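Local coordinates for protein formylmethanofuran--tetrahydromethanopterin formyltransferase (Methanosarcina barkeri, PDB 1M5S) that catalyses the reversible transfer of a formyl group from formylmethanofuran to tetrahydromethanopterin, as a homotetramer, in methanogenesis from carbon dioxide, at residues Arg22-Ala27 / Glu64-Arg69; Gly5-Asp10 / Val274-Ala279. All coordinates share one frame; numbering follows the deposited sequence.

From the N terminus, after the short strand 2-3, strand 6-8 pairs with residues 274-279 in contact 2, closing a loop of more than 260 residues. The next strand, 12-26, runs to the far side of the chain, where residues 22-27 meet the loop segment 64-69 in contact 1; this closes a much shorter loop holding helix 30-41 and strand 53-60. Contact 1 is thus nested within contact 2. Their centres lie about 38 Å apart. Contact 1 works within the N-terminal family region, whereas contact 2 ties the chain's start to the proximal lobe.

Contact 1. Residues Arg22-Ala27 / Glu64-Arg69; sequences RVLITA and ETPDGR
The Arg-69 guanidinium lies with one face against the backbone of Ala-27, whose C sits 3.6 Å from Arg-69 NH1 and is displaced toward the rim of the group, while Thr-26 OG1 stands at its edge. There Arg-69 NH2 donates to Thr-26 OG1 over 3.1 Å, with the acceptor tilted 21° from the guanidinium plane. The other flat group, the Asp-67 carboxylate, is met on the syn side of OD2, close to its plane, by the hydroxyl of Thr-26, whose OG1 donates to Asp-67 OD2 at 2.7 Å. Arg-69 NE reaches the same Asp-67 OD2 from above the carboxylate plane in a 2.9 Å salt bridge, a bend at chi3 (-51°) helping to bring the group back over its own turn. Hydroxyl, carboxylate and guanidinium therefore hold one another, and Asp-67 OD1 accepts from the backbone N of Arg-69 to form an Asx turn. An alanine in place of Arg-69 would probably leave the Asp-67 carboxylate without its cationic mate and Thr-26 OG1 without its N-H donor. Apolar contact continues along the strand: Leu-24 CD2 meets Pro-66 CD tip to tip at a tight 3.5 Å, and packs across Thr-65 CG2 at 3.9 Å. The type I turn of residues 65-68 has its backbone bond from Gly-68 N to Thr-65 O, and Thr-65 OG1 reaches past it to donate to Arg-69 O, in the carbonyl plane, at 2.7 Å. Arg-69 NH2 also bonds to Thr-101 O, and Arg-69 packs on Thr-270 of a second subunit. The turn belongs to the link between the antiparallel strands 53-60 and 71-78; strand 12-26 pairs with 71-78 and 103-106, and helix 30-41 packs on Ile-25 and Ala-27.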
# COMPACT_ATOMS: atom_id res chain seq x y z
N ARG A 22 19.36 8.23 15.32
CA ARG A 22 17.89 8.10 15.30
C ARG A 22 17.27 9.45 14.95
O ARG A 22 17.63 10.49 15.52
CB ARG A 22 17.42 7.65 16.68
CG ARG A 22 16.08 6.91 16.67
CD ARG A 22 15.36 7.01 18.01
NE ARG A 22 14.36 5.96 18.23
CZ ARG A 22 13.36 6.07 19.12
NH1 ARG A 22 13.24 7.17 19.87
NH2 ARG A 22 12.44 5.13 19.33
N VAL A 23 16.38 9.43 13.95
CA VAL A 23 15.66 10.62 13.47
C VAL A 23 14.15 10.33 13.42
O VAL A 23 13.73 9.30 12.90
CB VAL A 23 16.11 11.04 12.04
CG1 VAL A 23 15.47 12.35 11.66
CG2 VAL A 23 17.61 11.13 11.96
N LEU A 24 13.34 11.27 13.90
CA LEU A 24 11.89 11.22 13.74
C LEU A 24 11.45 12.13 12.59
O LEU A 24 11.73 13.33 12.61
CB LEU A 24 11.20 11.66 15.02
CG LEU A 24 9.68 11.83 15.00
CD1 LEU A 24 9.01 10.50 14.70
CD2 LEU A 24 9.21 12.34 16.34
N ILE A 25 10.88 11.54 11.55
CA ILE A 25 10.27 12.31 10.48
C ILE A 25 8.75 12.32 10.67
O ILE A 25 8.13 11.26 10.72
CB ILE A 25 10.60 11.72 9.08
CG1 ILE A 25 12.12 11.59 8.91
CG2 ILE A 25 10.05 12.63 7.98
CD1 ILE A 25 12.52 10.66 7.79
N THR A 26 8.18 13.50 10.92
CA THR A 26 6.73 13.64 10.92
C THR A 26 6.26 14.24 9.60
O THR A 26 7.07 14.73 8.81
CB THR A 26 6.21 14.53 12.07
OG1 THR A 26 6.56 15.89 11.81
CG2 THR A 26 6.79 14.08 13.42
N ALA A 27 4.97 14.08 9.33
CA ALA A 27 4.38 14.56 8.08
C ALA A 27 2.88 14.70 8.27
O ALA A 27 2.36 14.37 9.33
CB ALA A 27 4.69 13.59 6.95
N GLU A 64 2.49 10.65 20.32
CA GLU A 64 3.82 10.60 20.92
C GLU A 64 4.84 11.55 20.31
O GLU A 64 5.94 11.69 20.82
CB GLU A 64 4.35 9.16 20.88
CG GLU A 64 4.93 8.75 19.53
CD GLU A 64 5.43 7.32 19.52
OE1 GLU A 64 6.33 7.01 20.31
OE2 GLU A 64 4.92 6.52 18.71
N THR A 65 4.49 12.18 19.19
CA THR A 65 5.43 13.06 18.49
C THR A 65 5.35 14.49 19.01
O THR A 65 4.33 14.90 19.57
CB THR A 65 5.15 13.09 16.97
OG1 THR A 65 3.80 13.52 16.74
CG2 THR A 65 5.37 11.71 16.36
N PRO A 66 6.44 15.26 18.84
CA PRO A 66 6.55 16.63 19.37
C PRO A 66 5.45 17.54 18.82
O PRO A 66 4.92 18.39 19.55
CB PRO A 66 7.92 17.08 18.90
CG PRO A 66 8.69 15.80 18.76
CD PRO A 66 7.69 14.86 18.18
N ASP A 67 5.06 17.31 17.57
CA ASP A 67 4.07 18.14 16.90
C ASP A 67 2.70 17.48 16.75
O ASP A 67 1.81 18.01 16.08
CB ASP A 67 4.59 18.57 15.51
CG ASP A 67 4.84 17.40 14.58
OD1 ASP A 67 4.64 16.23 14.98
OD2 ASP A 67 5.27 17.65 13.43
N GLY A 68 2.53 16.32 17.38
CA GLY A 68 1.23 15.67 17.40
C GLY A 68 0.82 15.10 16.05
O GLY A 68 -0.34 14.81 15.82
N ARG A 69 1.81 14.87 15.20
CA ARG A 69 1.55 14.45 13.81
C ARG A 69 2.06 13.03 13.60
O ARG A 69 2.93 12.54 14.34
CB ARG A 69 2.28 15.36 12.83
CG ARG A 69 1.67 16.75 12.71
CD ARG A 69 2.05 17.46 11.40
NE ARG A 69 3.50 17.46 11.15
CZ ARG A 69 4.06 17.83 9.98
NH1 ARG A 69 3.30 18.23 8.95
NH2 ARG A 69 5.38 17.83 9.75

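Contact 2. Residues Gly5-Asp10 / Val274-Ala279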
# COMPACT_ATOMS: atom_id res chain seq x y z
N GLY A 5 7.62 -26.80 15.94
CA GLY A 5 8.14 -27.92 15.17
C GLY A 5 9.36 -27.57 14.34
O GLY A 5 9.96 -28.45 13.71
N VAL A 6 9.72 -26.30 14.31
CA VAL A 6 10.87 -25.84 13.53
C VAL A 6 12.14 -25.91 14.38
O VAL A 6 12.21 -25.29 15.44
CB VAL A 6 10.66 -24.39 13.01
CG1 VAL A 6 11.88 -23.91 12.24
CG2 VAL A 6 9.43 -24.34 12.12
N GLU A 7 13.13 -26.65 13.91
CA GLU A 7 14.43 -26.73 14.57
C GLU A 7 15.12 -25.37 14.68
O GLU A 7 15.42 -24.73 13.68
CB GLU A 7 15.34 -27.70 13.83
CG GLU A 7 16.73 -27.81 14.44
CD GLU A 7 17.69 -28.65 13.60
OE1 GLU A 7 17.46 -28.80 12.38
OE2 GLU A 7 18.69 -29.12 14.16
N ILE A 8 15.42 -24.97 15.91
CA ILE A 8 16.25 -23.80 16.17
C ILE A 8 17.68 -24.26 16.44
O ILE A 8 17.93 -24.92 17.45
CB ILE A 8 15.74 -22.99 17.40
CG1 ILE A 8 14.22 -22.79 17.32
CG2 ILE A 8 16.48 -21.65 17.50
CD1 ILE A 8 13.73 -22.02 16.10
N GLU A 9 18.59 -23.95 15.53
CA GLU A 9 20.00 -24.29 15.68
C GLU A 9 20.60 -23.67 16.93
O GLU A 9 20.29 -22.53 17.28
CB GLU A 9 20.79 -23.83 14.47
CG GLU A 9 21.19 -24.94 13.54
CD GLU A 9 22.55 -24.70 12.91
OE1 GLU A 9 23.53 -25.33 13.34
OE2 GLU A 9 22.62 -23.89 11.96
N ASP A 10 21.45 -24.45 17.62
CA ASP A 10 22.19 -23.95 18.77
C ASP A 10 23.45 -23.27 18.25
O ASP A 10 24.54 -23.86 18.23
CB ASP A 10 22.55 -25.10 19.72
CG ASP A 10 23.02 -24.61 21.09
OD1 ASP A 10 23.16 -23.39 21.30
OD2 ASP A 10 23.23 -25.47 21.98
N VAL A 274 8.56 -24.06 6.83
CA VAL A 274 9.83 -23.61 7.39
C VAL A 274 10.48 -24.80 8.08
O VAL A 274 9.80 -25.55 8.78
CB VAL A 274 9.63 -22.46 8.39
CG1 VAL A 274 10.94 -22.15 9.10
CG2 VAL A 274 9.10 -21.23 7.67
N LYS A 275 11.74 -25.05 7.77
CA LYS A 275 12.44 -26.27 8.20
C LYS A 275 13.39 -26.03 9.37
O LYS A 275 13.54 -26.89 10.24
CB LYS A 275 13.20 -26.89 7.03
CG LYS A 275 12.31 -27.38 5.90
CD LYS A 275 11.25 -28.33 6.43
CE LYS A 275 10.32 -28.79 5.33
NZ LYS A 275 9.27 -29.68 5.87
N LYS A 276 14.03 -24.87 9.38
CA LYS A 276 15.05 -24.58 10.38
C LYS A 276 15.30 -23.08 10.51
O LYS A 276 15.19 -22.33 9.54
CB LYS A 276 16.36 -25.28 10.00
CG LYS A 276 17.39 -25.32 11.13
CD LYS A 276 18.81 -25.25 10.59
CE LYS A 276 19.34 -26.62 10.26
NZ LYS A 276 20.79 -26.56 9.92
N ILE A 277 15.58 -22.65 11.74
CA ILE A 277 16.11 -21.32 12.00
C ILE A 277 17.59 -21.46 12.35
O ILE A 277 17.95 -22.25 13.23
CB ILE A 277 15.40 -20.62 13.19
CG1 ILE A 277 13.90 -20.44 12.89
CG2 ILE A 277 16.10 -19.30 13.52
CD1 ILE A 277 13.60 -19.54 11.71
N SER A 278 18.43 -20.68 11.69
CA SER A 278 19.83 -20.59 12.07
C SER A 278 20.24 -19.12 12.23
O SER A 278 19.40 -18.26 12.48
CB SER A 278 20.71 -21.28 11.03
OG SER A 278 22.02 -21.47 11.53
N ALA A 279 21.55 -18.87 12.18
CA ALA A 279 22.12 -17.53 12.31
C ALA A 279 23.53 -17.51 11.76
O ALA A 279 24.20 -18.54 11.71
CB ALA A 279 22.14 -17.10 13.77
O HOH W 1 9.43 -27.90 10.54
O HOH W 2 12.25 -28.36 11.97
O HOH W 3 15.71 -28.89 10.44
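Val-6 overlaps Val-274 obliquely, CG1 to CG1 at 3.7 Å, and the same Val-6 CG1 extends to Ile-277 CG1. The two segments form a parallel beta pair within the alpha/beta sandwich, between strand 2-3 and strand 147-170, their short axes 4.7 Å apart and inclined by 14°. Glu-7 pairs with Lys-276 and Ile-8 with Ile-277. Nearly straight backbone bonds join Ile-277 N to Glu-7 O and Glu-9 N to Ile-277 O, so that Ile-277 is gripped through both its N-H and its carbonyl. On the buried face Ile-8 and Ile-277 run alongside each other in the same direction, with Ile-8 CD1 3.6 Å from Ile-277 CG1. In Ile-8, CG1 lies beside the backbone N (chi1 -47°), and CD1 then turns toward the neighbouring strand. Helix 254-268 packs against this face, its Ile-265 touching both isoleucines. The other face is polar at its tips: Glu-7 and Lys-276 run alongside each other, the Glu-7 OE1 atom 3.6 Å from Lys-276 CE, and the lysine also makes a cation-pi contact with Phe-169 on strand 147-170. The approach of Lys-276 NZ to Glu-9 OE2 is a long salt bridge at 3.8 Å. Near the start of the pair, where Glu-7 N and Lys-275 O are 3.7 Å apart, water takes over the link. Water 2 accepts from Glu-7 N, and both Lys-275 O and Gly-5 O lie within its donating reach; water 3 joins Lys-275 O to Glu-7 OE1. At the other end, the Ser-278 hydroxyl donates to the Glu-9 carboxylate from its anti side, 34° out of plane, with OG only 2.5 Å from Glu-9 OE2.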